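Local coordinates for MEM-A1 (Soil metagenome, PDB 6E0S), which probably hydrolyses beta-lactam antibiotics with bound zinc, as expected of a subclass B3 metallo-beta-lactamase, and so could give resistance to them, at residues G99-Q104 against P138-A143; A113-E118 against T145-D150; Y38-R43 against P68-H73. One frame throughout, in Å; residues are numbered along the deposited sequence. Where two conformers were deposited one is given.

Contact 1: G99-Q104 against P138-A143; sequences GISELQ and PMTPVA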
loop_
_atom_site.group_PDB
_atom_site.type_symbol
_atom_site.label_atom_id
_atom_site.label_comp_id
_atom_site.label_asym_id
_atom_site.label_seq_id
_atom_site.Cartn_x
_atom_site.Cartn_y
_atom_site.Cartn_z
ATOM N N GLY A 99 11.160 4.805 -0.678
ATOM C CA GLY A 99 11.197 6.122 -0.068
ATOM C C GLY A 99 11.087 6.131 1.451
ATOM O O GLY A 99 11.176 7.185 2.092
ATOM N N ILE A 100 10.915 4.960 2.060
ATOM C CA ILE A 100 10.588 4.937 3.484
ATOM C C ILE A 100 11.780 5.390 4.333
ATOM O O ILE A 100 11.612 6.113 5.321
ATOM C CB ILE A 100 10.094 3.546 3.889
ATOM C CG1 ILE A 100 8.697 3.325 3.299
ATOM C CG2 ILE A 100 10.173 3.395 5.447
ATOM C CD1 ILE A 100 8.038 2.012 3.711
ATOM N N SER A 101 12.992 4.979 3.974
ATOM C CA SER A 101 14.166 5.358 4.757
ATOM C C SER A 101 14.297 6.880 4.893
ATOM O O SER A 101 14.538 7.402 5.991
ATOM C CB SER A 101 15.394 4.717 4.106
ATOM O OG SER A 101 16.539 5.488 4.228
ATOM N N GLU A 102 14.085 7.611 3.801
ATOM C CA GLU A 102 14.218 9.064 3.858
ATOM C C GLU A 102 13.071 9.697 4.647
ATOM O O GLU A 102 13.277 10.642 5.425
ATOM C CB GLU A 102 14.280 9.626 2.445
ATOM C CG GLU A 102 14.050 11.145 2.323
ATOM C CD GLU A 102 15.180 11.991 2.924
ATOM O OE1 GLU A 102 16.241 11.436 3.300
ATOM O OE2 GLU A 102 15.007 13.231 3.010
ATOM N N LEU A 103 11.857 9.198 4.450
ATOM C CA LEU A 103 10.716 9.734 5.193
ATOM C C LEU A 103 10.862 9.436 6.678
ATOM O O LEU A 103 10.505 10.260 7.524
ATOM C CB LEU A 103 9.407 9.164 4.628
ATOM C CG LEU A 103 8.985 9.861 3.330
ATOM C CD1 LEU A 103 8.024 8.995 2.534
ATOM C CD2 LEU A 103 8.312 11.225 3.594
ATOM N N GLN A 104 11.399 8.271 7.012
ATOM C CA GLN A 104 11.719 8.004 8.416
ATOM C C GLN A 104 12.805 8.943 8.936
ATOM O O GLN A 104 12.734 9.396 10.086
ATOM C CB GLN A 104 12.150 6.552 8.595
ATOM C CG GLN A 104 12.500 6.239 10.026
ATOM C CD GLN A 104 13.177 4.927 10.165
ATOM O OE1 GLN A 104 14.216 4.700 9.536
ATOM N NE2 GLN A 104 12.591 4.020 10.967
ATOM N N PRO A 138 18.109 -3.208 -4.528
ATOM C CA PRO A 138 18.183 -3.082 -3.068
ATOM C C PRO A 138 17.613 -1.746 -2.631
ATOM O O PRO A 138 17.520 -0.793 -3.418
ATOM C CB PRO A 138 19.684 -3.162 -2.775
ATOM C CG PRO A 138 20.332 -2.637 -4.059
ATOM C CD PRO A 138 19.421 -3.077 -5.178
ATOM N N MET A 139 17.236 -1.684 -1.353
ATOM C CA MET A 139 16.826 -0.434 -0.737
ATOM C C MET A 139 17.779 -0.091 0.401
ATOM O O MET A 139 18.503 -0.953 0.904
ATOM C CB MET A 139 15.390 -0.527 -0.203
ATOM C CG MET A 139 14.339 -0.788 -1.292
ATOM S SD MET A 139 12.664 -0.976 -0.615
ATOM C CE MET A 139 12.845 -2.509 0.333
ATOM N N THR A 140 17.772 1.183 0.799
ATOM C CA THR A 140 18.513 1.600 1.988
ATOM C C THR A 140 17.898 0.950 3.223
ATOM O O THR A 140 16.688 1.037 3.416
ATOM C CB THR A 140 18.485 3.117 2.167
ATOM O OG1 THR A 140 19.064 3.735 1.023
ATOM C CG2 THR A 140 19.319 3.512 3.402
ATOM N N PRO A 141 18.690 0.292 4.067
ATOM C CA PRO A 141 18.129 -0.325 5.279
ATOM C C PRO A 141 17.360 0.683 6.111
ATOM O O PRO A 141 17.718 1.857 6.178
ATOM C CB PRO A 141 19.365 -0.831 6.021
ATOM C CG PRO A 141 20.386 -1.033 4.941
ATOM C CD PRO A 141 20.142 0.074 3.956
ATOM N N VAL A 142 16.289 0.202 6.747
ATOM C CA VAL A 142 15.390 1.023 7.558
ATOM C C VAL A 142 15.542 0.579 8.999
ATOM O O VAL A 142 15.456 -0.619 9.291
ATOM C CB VAL A 142 13.927 0.891 7.103
ATOM C CG1 VAL A 142 12.989 1.622 8.111
ATOM C CG2 VAL A 142 13.741 1.463 5.704
ATOM N N ALA A 143 15.777 1.538 9.893
ATOM C CA ALA A 143 15.893 1.264 11.313
ATOM C C ALA A 143 14.541 1.497 11.983
ATOM O O ALA A 143 13.589 1.932 11.343
ATOM C CB ALA A 143 16.975 2.143 11.932
#
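V142 lays its two methyls against one side of helix 100-107, touching three residues. CG2 reaches S101 CB at 4.0 Å and I100 CG2 at 4.1 Å, and the I100 and V142 side chains meet at about a right angle. The other methyl, V142 CG1, anti to the backbone N (chi1 172°), lies 3.6 Å from Q104 OE1. A branched valine suits this place because one methyl meets I100 and S101 and the other Q104 a turn later, while strand 110-114 offers V111 to V142, I100 and Q104 alike. S101, small enough for the loop to come close, brings OG to 3.5 Å from T140 CG2, a van der Waals touch. One turn further on, Q104 has CG anti to its backbone N (chi1 180°) and an extended chain that carries the amide to the end of the loop. Its NE2 donates almost straight to A143 O, but at 2.3 Å the modelled bond is too short to trust in detail; NE2 also bonds to A109 O. Chemically, then, the loop is held to the helix mostly by nonpolar fit, and one glutamine amide appears to supply the polar link, between A143 O and A109 O.

Contact 2: A113-E118 against T145-D150; sequences ASVQGE and TRAVAD
T145 starts the edge strand beside E118 of helix 115-123. Its OG1 sits between backbone N and carbonyl carbon (chi1 61°), facing the carboxylate; the modelled 2.2 Å from T145 OG1 to E118 OE2 is too short to be reliable, and E118 has two conformers. R146 starts its side chain away from the other segment, as a long charged residue on an edge strand can, and contributes backbone: its O takes a weak bond from A113 N, at 3.3 Å. A147 pairs in parallel with A113, both methyls on the same face beneath the helix, where A147 CB meets V115 CG2 at 3.9 Å. Two alanines let the helix sit close to the strands. A147 CA also approaches A113 O at 3.1 Å, a CA-H...O contact beside the stronger bond that V148 N gives to the same oxygen at 2.7 Å. V148 adds CG2 at 3.5 Å from A113 O, and packs on A163 and W176 of the second sheet. Its carbonyl meets Y165 OH, which also bonds V115 N at the helix start. There S114 is the N-cap: its OG accepts from G117 N at 3.0 Å and bonds G172 O as well. Strand 110-114, helix 115-123 and strand 145-148 thus make a beta-alpha-beta unit at the edge of a metallo-beta-lactamase sheet.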
loop_
_atom_site.group_PDB
_atom_site.type_symbol
_atom_site.label_atom_id
_atom_site.label_comp_id
_atom_site.label_asym_id
_atom_site.label_seq_id
_atom_site.Cartn_x
_atom_site.Cartn_y
_atom_site.Cartn_z
ATOM N N ALA A 113 5.395 -3.129 9.459
ATOM C CA ALA A 113 5.223 -4.054 8.348
ATOM C C ALA A 113 4.861 -5.427 8.902
ATOM O O ALA A 113 5.000 -5.701 10.100
ATOM C CB ALA A 113 6.513 -4.153 7.490
ATOM N N SER A 114 4.429 -6.310 8.002
ATOM C CA SER A 114 4.287 -7.711 8.371
ATOM C C SER A 114 5.624 -8.307 8.808
ATOM O O SER A 114 6.707 -7.751 8.578
ATOM C CB SER A 114 3.763 -8.531 7.189
ATOM O OG SER A 114 4.706 -8.449 6.127
ATOM N N VAL A 115 5.553 -9.501 9.403
ATOM C CA VAL A 115 6.783 -10.171 9.813
ATOM C C VAL A 115 7.709 -10.375 8.617
ATOM O O VAL A 115 8.910 -10.076 8.675
ATOM C CB VAL A 115 6.452 -11.501 10.508
ATOM C CG1 VAL A 115 7.717 -12.273 10.827
ATOM C CG2 VAL A 115 5.666 -11.227 11.771
ATOM N N GLN A 116 7.170 -10.859 7.501
ATOM C CA GLN A 116 8.026 -11.078 6.339
ATOM C C GLN A 116 8.491 -9.759 5.731
ATOM O O GLN A 116 9.649 -9.636 5.308
ATOM C CB GLN A 116 7.289 -11.916 5.286
ATOM C CG GLN A 116 7.154 -13.406 5.677
ATOM C CD GLN A 116 8.507 -14.061 5.903
ATOM O OE1 GLN A 116 8.731 -14.706 6.929
ATOM N NE2 GLN A 116 9.430 -13.867 4.962
ATOM N N GLY A 117 7.596 -8.784 5.634
ATOM C CA GLY A 117 7.978 -7.501 5.060
ATOM C C GLY A 117 9.021 -6.782 5.892
ATOM O O GLY A 117 9.949 -6.160 5.350
ATOM N N GLU A 118 8.886 -6.865 7.219
ATOM C CA GLU A 118 9.816 -6.193 8.116
ATOM C C GLU A 118 11.246 -6.657 7.876
ATOM O O GLU A 118 12.182 -5.862 7.986
ATOM C CB GLU A 118 9.402 -6.431 9.576
ATOM C CG GLU A 118 10.084 -5.483 10.565
ATOM C CD GLU A 118 11.426 -5.995 11.040
ATOM O OE1 GLU A 118 11.698 -7.195 10.853
ATOM O OE2 GLU A 118 12.225 -5.199 11.591
ATOM N N THR A 145 12.115 -0.384 13.097
ATOM C CA THR A 145 10.963 -1.090 12.547
ATOM C C THR A 145 10.276 -1.909 13.636
ATOM O O THR A 145 10.826 -2.153 14.710
ATOM C CB THR A 145 11.351 -2.019 11.383
ATOM O OG1 THR A 145 12.286 -3.005 11.849
ATOM C CG2 THR A 145 11.988 -1.240 10.245
ATOM N N ARG A 146 9.051 -2.331 13.341
ATOM C CA ARG A 146 8.327 -3.228 14.235
ATOM C C ARG A 146 7.396 -4.067 13.372
ATOM O O ARG A 146 6.725 -3.521 12.499
ATOM C CB ARG A 146 7.519 -2.455 15.280
ATOM C CG ARG A 146 6.587 -3.324 16.099
ATOM C CD ARG A 146 6.193 -2.670 17.442
ATOM N NE ARG A 146 5.714 -1.296 17.295
ATOM C CZ ARG A 146 4.447 -0.966 17.040
ATOM N NH1 ARG A 146 3.524 -1.901 16.897
ATOM N NH2 ARG A 146 4.101 0.312 16.930
ATOM N N ALA A 147 7.356 -5.373 13.606
ATOM C CA ALA A 147 6.453 -6.220 12.833
ATOM C C ALA A 147 5.064 -6.132 13.434
ATOM O O ALA A 147 4.920 -6.032 14.660
ATOM C CB ALA A 147 6.917 -7.677 12.848
ATOM N N VAL A 148 4.042 -6.175 12.580
ATOM C CA VAL A 148 2.660 -6.299 13.038
ATOM C C VAL A 148 2.124 -7.650 12.598
ATOM O O VAL A 148 2.514 -8.191 11.549
ATOM C CB VAL A 148 1.760 -5.166 12.509
ATOM C CG1 VAL A 148 2.286 -3.774 12.988
ATOM C CG2 VAL A 148 1.664 -5.197 10.989
ATOM N N ALA A 149 1.223 -8.195 13.409
ATOM C CA ALA A 149 0.542 -9.448 13.126
ATOM C C ALA A 149 -0.691 -9.190 12.271
ATOM O O ALA A 149 -1.205 -8.077 12.191
ATOM C CB ALA A 149 0.142 -10.158 14.436
ATOM N N ASP A 150 -1.174 -10.254 11.640
ATOM C CA ASP A 150 -2.398 -10.165 10.863
ATOM C C ASP A 150 -3.551 -9.817 11.797
ATOM O O ASP A 150 -3.713 -10.424 12.858
ATOM C CB ASP A 150 -2.633 -11.497 10.150
ATOM C CG ASP A 150 -3.668 -11.424 9.053
ATOM O OD1 ASP A 150 -4.107 -10.328 8.699
ATOM O OD2 ASP A 150 -4.066 -12.510 8.553
HETATM O O HOH W 1 11.992 -5.327 14.919
#

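Contact 3: Y38-R43 against P68-H73; sequences YYVGVR and PQIAQH
H73 points its imidazole from helix 66-76 to the backbone just past strand 37-39, where ND1 donates to V40 O at 2.9 Å. CG lies beside the backbone N, anti to the carbonyl carbon (chi1 -71°), which sets it on the side of the loop; the ring then brings ND1 to V40 O. The acceptor lies in the ring plane, yet the donor stands well above the carbonyl plane, 66° out of it. G41 O comes to the same ring edge, 3.1 Å from H73 CE1, while Q69 O from the previous turn lies over one face, offset toward the rim. A histidine fits here because a flat ring with an N-H can meet buried carbonyls edge-on. I70 shares V40 O: its CG1 comes to 3.4 Å, and its CG2, anti to the backbone N, meets V40 CG2 at 4.0 Å, the two side chains crossing at about a right angle. Further along, V42 CG1 rests on the amide of Q69, 3.7 Å from NE2, whose hydrogen bond goes to N25 O. Within the loop Y39 OH donates to V42 O at 2.7 Å, and the bond closes over G41, where a CB would be crowded by that hydroxyl. The contact thus packs the turn leaving strand 37-39 onto helix 66-76, the helix of the beta-alpha-beta crossover that joins parallel strands 56-59 and 84-88 in the metallo-beta-lactamase fold.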
loop_
_atom_site.group_PDB
_atom_site.type_symbol
_atom_site.label_atom_id
_atom_site.label_comp_id
_atom_site.label_asym_id
_atom_site.label_seq_id
_atom_site.Cartn_x
_atom_site.Cartn_y
_atom_site.Cartn_z
ATOM N N TYR A 38 -5.606 11.898 3.845
ATOM C CA TYR A 38 -5.211 12.664 2.657
ATOM C C TYR A 38 -4.421 11.773 1.712
ATOM O O TYR A 38 -3.667 10.916 2.158
ATOM C CB TYR A 38 -4.350 13.874 3.035
ATOM C CG TYR A 38 -5.039 14.883 3.922
ATOM C CD1 TYR A 38 -5.184 14.657 5.291
ATOM C CD2 TYR A 38 -5.525 16.067 3.394
ATOM C CE1 TYR A 38 -5.830 15.604 6.113
ATOM C CE2 TYR A 38 -6.194 17.019 4.213
ATOM C CZ TYR A 38 -6.329 16.748 5.567
ATOM O OH TYR A 38 -6.950 17.661 6.366
ATOM N N TYR A 39 -4.544 12.015 0.401
ATOM C CA TYR A 39 -3.546 11.500 -0.526
ATOM C C TYR A 39 -2.324 12.423 -0.595
ATOM O O TYR A 39 -2.454 13.620 -0.870
ATOM C CB TYR A 39 -4.155 11.350 -1.921
ATOM C CG TYR A 39 -3.284 10.590 -2.905
ATOM C CD1 TYR A 39 -3.402 9.190 -3.048
ATOM C CD2 TYR A 39 -2.365 11.263 -3.707
ATOM C CE1 TYR A 39 -2.614 8.485 -3.981
ATOM C CE2 TYR A 39 -1.581 10.561 -4.639
ATOM C CZ TYR A 39 -1.718 9.180 -4.751
ATOM O OH TYR A 39 -0.953 8.509 -5.656
ATOM N N VAL A 40 -1.125 11.854 -0.415
ATOM C CA VAL A 40 0.110 12.656 -0.465
ATOM C C VAL A 40 1.168 11.995 -1.353
ATOM O O VAL A 40 2.354 12.373 -1.331
ATOM C CB VAL A 40 0.674 12.903 0.950
ATOM C CG1 VAL A 40 -0.229 13.829 1.745
ATOM C CG2 VAL A 40 0.927 11.572 1.684
ATOM N N GLY A 41 0.756 11.027 -2.160
ATOM C CA GLY A 41 1.678 10.304 -3.025
ATOM C C GLY A 41 1.987 11.030 -4.322
ATOM O O GLY A 41 1.759 12.236 -4.470
ATOM N N VAL A 42 2.485 10.269 -5.294
ATOM C CA VAL A 42 2.801 10.833 -6.599
ATOM C C VAL A 42 1.800 10.302 -7.621
ATOM O O VAL A 42 0.848 9.592 -7.277
ATOM C CB VAL A 42 4.265 10.544 -6.989
ATOM C CG1 VAL A 42 5.215 11.212 -6.002
ATOM C CG2 VAL A 42 4.572 9.042 -7.088
ATOM N N ARG A 43 1.976 10.651 -8.889
ATOM C CA ARG A 43 0.934 10.291 -9.849
ATOM C C ARG A 43 0.759 8.771 -9.976
ATOM O O ARG A 43 -0.374 8.277 -10.093
ATOM C CB ARG A 43 1.242 10.935 -11.196
ATOM C CG ARG A 43 0.205 10.676 -12.238
ATOM C CD ARG A 43 -1.150 11.187 -11.826
ATOM N NE ARG A 43 -2.107 10.921 -12.900
ATOM C CZ ARG A 43 -3.357 11.373 -12.918
ATOM N NH1 ARG A 43 -3.787 12.116 -11.916
ATOM N NH2 ARG A 43 -4.165 11.091 -13.952
ATOM N N PRO A 68 10.944 12.800 -1.325
ATOM C CA PRO A 68 10.891 14.266 -1.107
ATOM C C PRO A 68 9.590 14.903 -1.565
ATOM O O PRO A 68 9.144 15.881 -0.945
ATOM C CB PRO A 68 12.097 14.795 -1.895
ATOM C CG PRO A 68 12.436 13.713 -2.837
ATOM C CD PRO A 68 12.095 12.428 -2.159
ATOM N N GLN A 69 8.942 14.358 -2.601
ATOM C CA GLN A 69 7.634 14.868 -3.030
ATOM C C GLN A 69 6.559 14.578 -1.990
ATOM O O GLN A 69 5.690 15.423 -1.730
ATOM C CB GLN A 69 7.237 14.252 -4.377
ATOM C CG GLN A 69 8.206 14.569 -5.511
ATOM C CD GLN A 69 7.740 13.997 -6.825
ATOM O OE1 GLN A 69 6.869 14.567 -7.481
ATOM N NE2 GLN A 69 8.308 12.852 -7.218
ATOM N N ILE A 70 6.599 13.390 -1.378
ATOM C CA ILE A 70 5.622 13.057 -0.333
ATOM C C ILE A 70 5.812 13.977 0.860
ATOM O O ILE A 70 4.842 14.502 1.438
ATOM C CB ILE A 70 5.744 11.570 0.077
ATOM C CG1 ILE A 70 5.255 10.658 -1.073
ATOM C CG2 ILE A 70 4.945 11.273 1.410
ATOM C CD1 ILE A 70 5.773 9.206 -0.986
ATOM N N ALA A 71 7.069 14.230 1.218
ATOM C CA ALA A 71 7.334 15.162 2.307
ATOM C C ALA A 71 6.796 16.548 1.976
ATOM O O ALA A 71 6.118 17.190 2.796
ATOM C CB ALA A 71 8.841 15.217 2.582
ATOM N N GLN A 72 7.098 17.028 0.771
ATOM C CA GLN A 72 6.606 18.337 0.383
ATOM C C GLN A 72 5.081 18.371 0.376
ATOM O O GLN A 72 4.487 19.366 0.797
ATOM C CB GLN A 72 7.209 18.724 -0.965
ATOM C CG GLN A 72 8.673 19.104 -0.812
ATOM C CD GLN A 72 9.552 18.627 -1.949
ATOM O OE1 GLN A 72 9.060 18.245 -3.009
ATOM N NE2 GLN A 72 10.867 18.655 -1.733
ATOM N N HIS A 73 4.435 17.285 -0.047
ATOM C CA HIS A 73 2.979 17.225 -0.039
ATOM C C HIS A 73 2.427 17.318 1.382
ATOM O O HIS A 73 1.441 18.027 1.635
ATOM C CB HIS A 73 2.520 15.918 -0.704
ATOM C CG HIS A 73 2.738 15.905 -2.184
ATOM N ND1 HIS A 73 2.789 14.742 -2.920
ATOM C CD2 HIS A 73 2.956 16.914 -3.060
ATOM C CE1 HIS A 73 3.001 15.033 -4.189
ATOM N NE2 HIS A 73 3.127 16.340 -4.303
#

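All three contacts gather around the seven-stranded sheet of one metallo-beta-lactamase domain. Contact 3 closes along the chain before the others open, whereas contacts 1 and 2 interlock: helix 100-107 leads into strand 110-114, and loop 138-143 leads into strand 145-148. Centres of contacts 1 and 2 lie 15 Å apart, those of 1 and 3 16 Å, and those of 2 and 3 24 Å, with nearest atoms about 16 Å apart. Contact 1 meets contact 3 through L103, whose CD1 packs 4.0 Å from I70 CG2, so the two helices pack there. Side chains in each lie about 12 or 13 Å from zinc, so none belongs to the metal site of H91, H93 and H169.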